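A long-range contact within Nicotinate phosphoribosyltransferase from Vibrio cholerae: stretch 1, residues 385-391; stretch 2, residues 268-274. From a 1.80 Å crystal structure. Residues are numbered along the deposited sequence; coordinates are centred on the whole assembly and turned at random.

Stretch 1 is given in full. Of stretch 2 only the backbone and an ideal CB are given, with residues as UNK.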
# COMPACT_ATOMS: atom_id res chain seq x y z
N VAL A 385 -0.79 8.16 -16.73
CA VAL A 385 0.44 7.95 -15.94
C VAL A 385 0.64 6.42 -15.87
O VAL A 385 -0.29 5.67 -16.18
CB VAL A 385 0.34 8.55 -14.51
CG1 VAL A 385 0.12 10.07 -14.57
CG2 VAL A 385 -0.76 7.83 -13.70
N ALA A 386 1.84 5.98 -15.56
CA ALA A 386 2.11 4.52 -15.66
C ALA A 386 3.07 4.03 -14.61
O ALA A 386 3.88 4.78 -14.11
CB ALA A 386 2.65 4.16 -17.01
N LYS A 387 2.94 2.75 -14.27
CA LYS A 387 3.94 2.10 -13.46
C LYS A 387 4.53 0.98 -14.29
O LYS A 387 3.81 0.24 -14.95
CB LYS A 387 3.34 1.49 -12.20
CG LYS A 387 4.37 0.81 -11.32
CD LYS A 387 3.70 0.34 -10.06
CE LYS A 387 4.44 -0.82 -9.49
NZ LYS A 387 3.50 -1.53 -8.58
N ILE A 388 5.85 0.83 -14.24
CA ILE A 388 6.47 -0.19 -15.07
C ILE A 388 6.81 -1.40 -14.15
O ILE A 388 6.28 -2.49 -14.30
CB ILE A 388 7.73 0.36 -15.80
CG1 ILE A 388 7.30 1.38 -16.84
CG2 ILE A 388 8.41 -0.76 -16.61
CD1 ILE A 388 8.36 2.33 -17.30
N SER A 389 7.70 -1.11 -13.22
CA SER A 389 8.27 -1.97 -12.14
C SER A 389 9.44 -2.85 -12.60
O SER A 389 9.84 -2.85 -13.79
CB SER A 389 7.22 -2.79 -11.36
OG SER A 389 7.09 -4.08 -12.00
N ASP A 390 9.98 -3.63 -11.67
CA ASP A 390 11.09 -4.53 -12.03
C ASP A 390 10.62 -5.90 -12.49
O ASP A 390 11.45 -6.79 -12.83
CB ASP A 390 12.08 -4.63 -10.90
CG ASP A 390 12.96 -3.38 -10.81
OD1 ASP A 390 13.49 -2.87 -11.87
OD2 ASP A 390 13.17 -2.95 -9.64
N GLN A 391 9.29 -6.06 -12.53
CA GLN A 391 8.65 -7.14 -13.29
C GLN A 391 7.88 -6.58 -14.51
O GLN A 391 6.73 -6.19 -14.38
CB GLN A 391 7.73 -7.92 -12.36
CG GLN A 391 8.49 -8.72 -11.32
CD GLN A 391 7.56 -9.38 -10.34
OE1 GLN A 391 7.67 -9.16 -9.12
NE2 GLN A 391 6.64 -10.19 -10.85
N UNK A 268 11.32 1.86 -5.26
CA UNK A 268 12.35 2.01 -6.29
C UNK A 268 11.89 1.55 -7.64
O UNK A 268 12.65 1.70 -8.68
CB UNK A 268 13.61 1.24 -5.90
N UNK A 269 10.66 1.02 -7.73
CA UNK A 269 10.24 0.35 -8.92
C UNK A 269 9.01 0.98 -9.61
O UNK A 269 8.29 0.30 -10.32
CB UNK A 269 9.95 -1.11 -8.58
N UNK A 270 8.81 2.27 -9.45
CA UNK A 270 7.78 2.90 -10.27
C UNK A 270 8.16 2.76 -11.74
O UNK A 270 7.32 2.50 -12.62
CB UNK A 270 7.60 4.37 -9.89
N UNK A 271 9.46 2.89 -12.00
CA UNK A 271 10.00 2.74 -13.34
C UNK A 271 10.86 1.47 -13.32
O UNK A 271 10.29 0.37 -13.43
CB UNK A 271 10.80 3.97 -13.77
N UNK A 272 12.19 1.60 -13.20
CA UNK A 272 13.03 0.38 -13.00
C UNK A 272 14.12 0.71 -11.96
O UNK A 272 14.41 1.87 -11.72
CB UNK A 272 13.66 -0.08 -14.31
N UNK A 273 14.80 -0.31 -11.46
CA UNK A 273 15.90 -0.05 -10.52
C UNK A 273 16.99 0.81 -11.17
O UNK A 273 17.50 1.76 -10.52
CB UNK A 273 16.50 -1.37 -10.03
N UNK A 274 17.30 0.59 -12.44
CA UNK A 274 18.32 1.48 -13.06
C UNK A 274 17.88 2.91 -13.14
O UNK A 274 18.70 3.80 -12.94
CB UNK A 274 18.67 1.00 -14.47

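Much of this contact is written in backbone, so several positions of stretch 2 are only loosely specified by what stretch 1 offers.

At position 268 the ideal CB points sideways and finds nothing of stretch 1 within 5.5 Å. Many residues would fit. The deposited one is Thr-268, whose OG1 lies 2.6 Å from water 1; that water donates to Asp-390 OD2 at 2.4 Å, so the link to stretch 1 runs through solvent.

Position 269 aims its CB toward stretch 1, 4.0 Å from Ser-389 CA and 3.9 Å from Asp-390 OD2. Its carbonyl presses on the same residue, with O 2.9 Å from Ser-389 CA in a CA-H...O contact. The extended Lys-387 brings a positive charge to this side, while the Asp-390 carboxylate stands near the CB. A short or medium polar side chain would suit, and an acid that turns to the lysine is attractive. The residue is Asp-269, chi1 in p. Its carboxylate meets the lysine through water 2, which donates to Asp-269 OD2 (2.6 Å) and accepts from Lys-387 NZ (2.7 Å).

At position 270 the CB points away, 5.0 Å from Lys-387 CG, so the backbone does the work: Ile-388 N donates to the carbonyl O of 270 at 2.8 Å, almost straight at 177°. Small, beta-branched or polar residues could all serve. Thr-270 is found, its CG2 4.2 Å from Ala-386 O.

Position 271 also starts away, yet its CB is 4.6 Å from Ile-388 CD1, an invitation to an apolar chain that can bend back. Its phi/psi of -113/-99 is unusual, and its carbonyl O takes a weak hydrogen bond from Ser-389 N (3.0 Å, 123°). Leucine, isoleucine or methionine would be reasonable; Leu-271, m then t, returns its end so that CD2 lies 3.9 Å from Ile-388 CD1.

Position 272 points sideways, its CB 3.7 Å from Asp-390 OD1, with extended angles of -140/167 just before helical ones. That is an N-cap setting, favouring Ser, Thr, Asp or Asn, though the nearby carboxylate argues against another acid. Thr-272 caps a backbone N just past the stretch and leaves CG2 4.0 Å from Ser-389 O.

At position 273 the helix begins, and its N donates to Asp-390 OD1 at 2.9 Å, a bond available to any residue but proline. The CB, 3.7 Å from Asp-390 OD2, discourages an acid; Ile-273 turns its end away.

Position 274 is out of reach and permissive; Asp-274, in the first turn, suits the helix N-terminus.

Stretch 2 (268-274) TDTLTID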
# COMPACT_ATOMS: atom_id res chain seq x y z
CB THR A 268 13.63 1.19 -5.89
OG1 THR A 268 13.28 -0.20 -5.90
CG2 THR A 268 14.10 1.57 -4.54
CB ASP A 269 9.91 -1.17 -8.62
CG ASP A 269 8.72 -1.35 -7.66
OD1 ASP A 269 8.45 -0.45 -6.82
OD2 ASP A 269 8.07 -2.43 -7.73
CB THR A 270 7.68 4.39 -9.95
OG1 THR A 270 7.39 4.59 -8.56
CG2 THR A 270 6.58 5.05 -10.86
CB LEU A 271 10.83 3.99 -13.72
CG LEU A 271 9.94 5.25 -13.67
CD1 LEU A 271 10.76 6.49 -13.83
CD2 LEU A 271 8.90 5.22 -14.81
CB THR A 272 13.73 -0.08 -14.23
OG1 THR A 272 14.60 0.96 -14.70
CG2 THR A 272 12.68 -0.52 -15.36
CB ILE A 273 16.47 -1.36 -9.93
CG1 ILE A 273 17.46 -1.09 -8.76
CG2 ILE A 273 17.13 -2.19 -11.02
CD1 ILE A 273 16.94 -0.20 -7.67
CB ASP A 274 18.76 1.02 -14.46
CG ASP A 274 19.34 -0.38 -14.43
OD1 ASP A 274 20.34 -0.61 -13.72
OD2 ASP A 274 18.73 -1.28 -15.03
O HOH W 1 13.57 -0.85 -8.45
O HOH W 2 5.52 -2.89 -7.37
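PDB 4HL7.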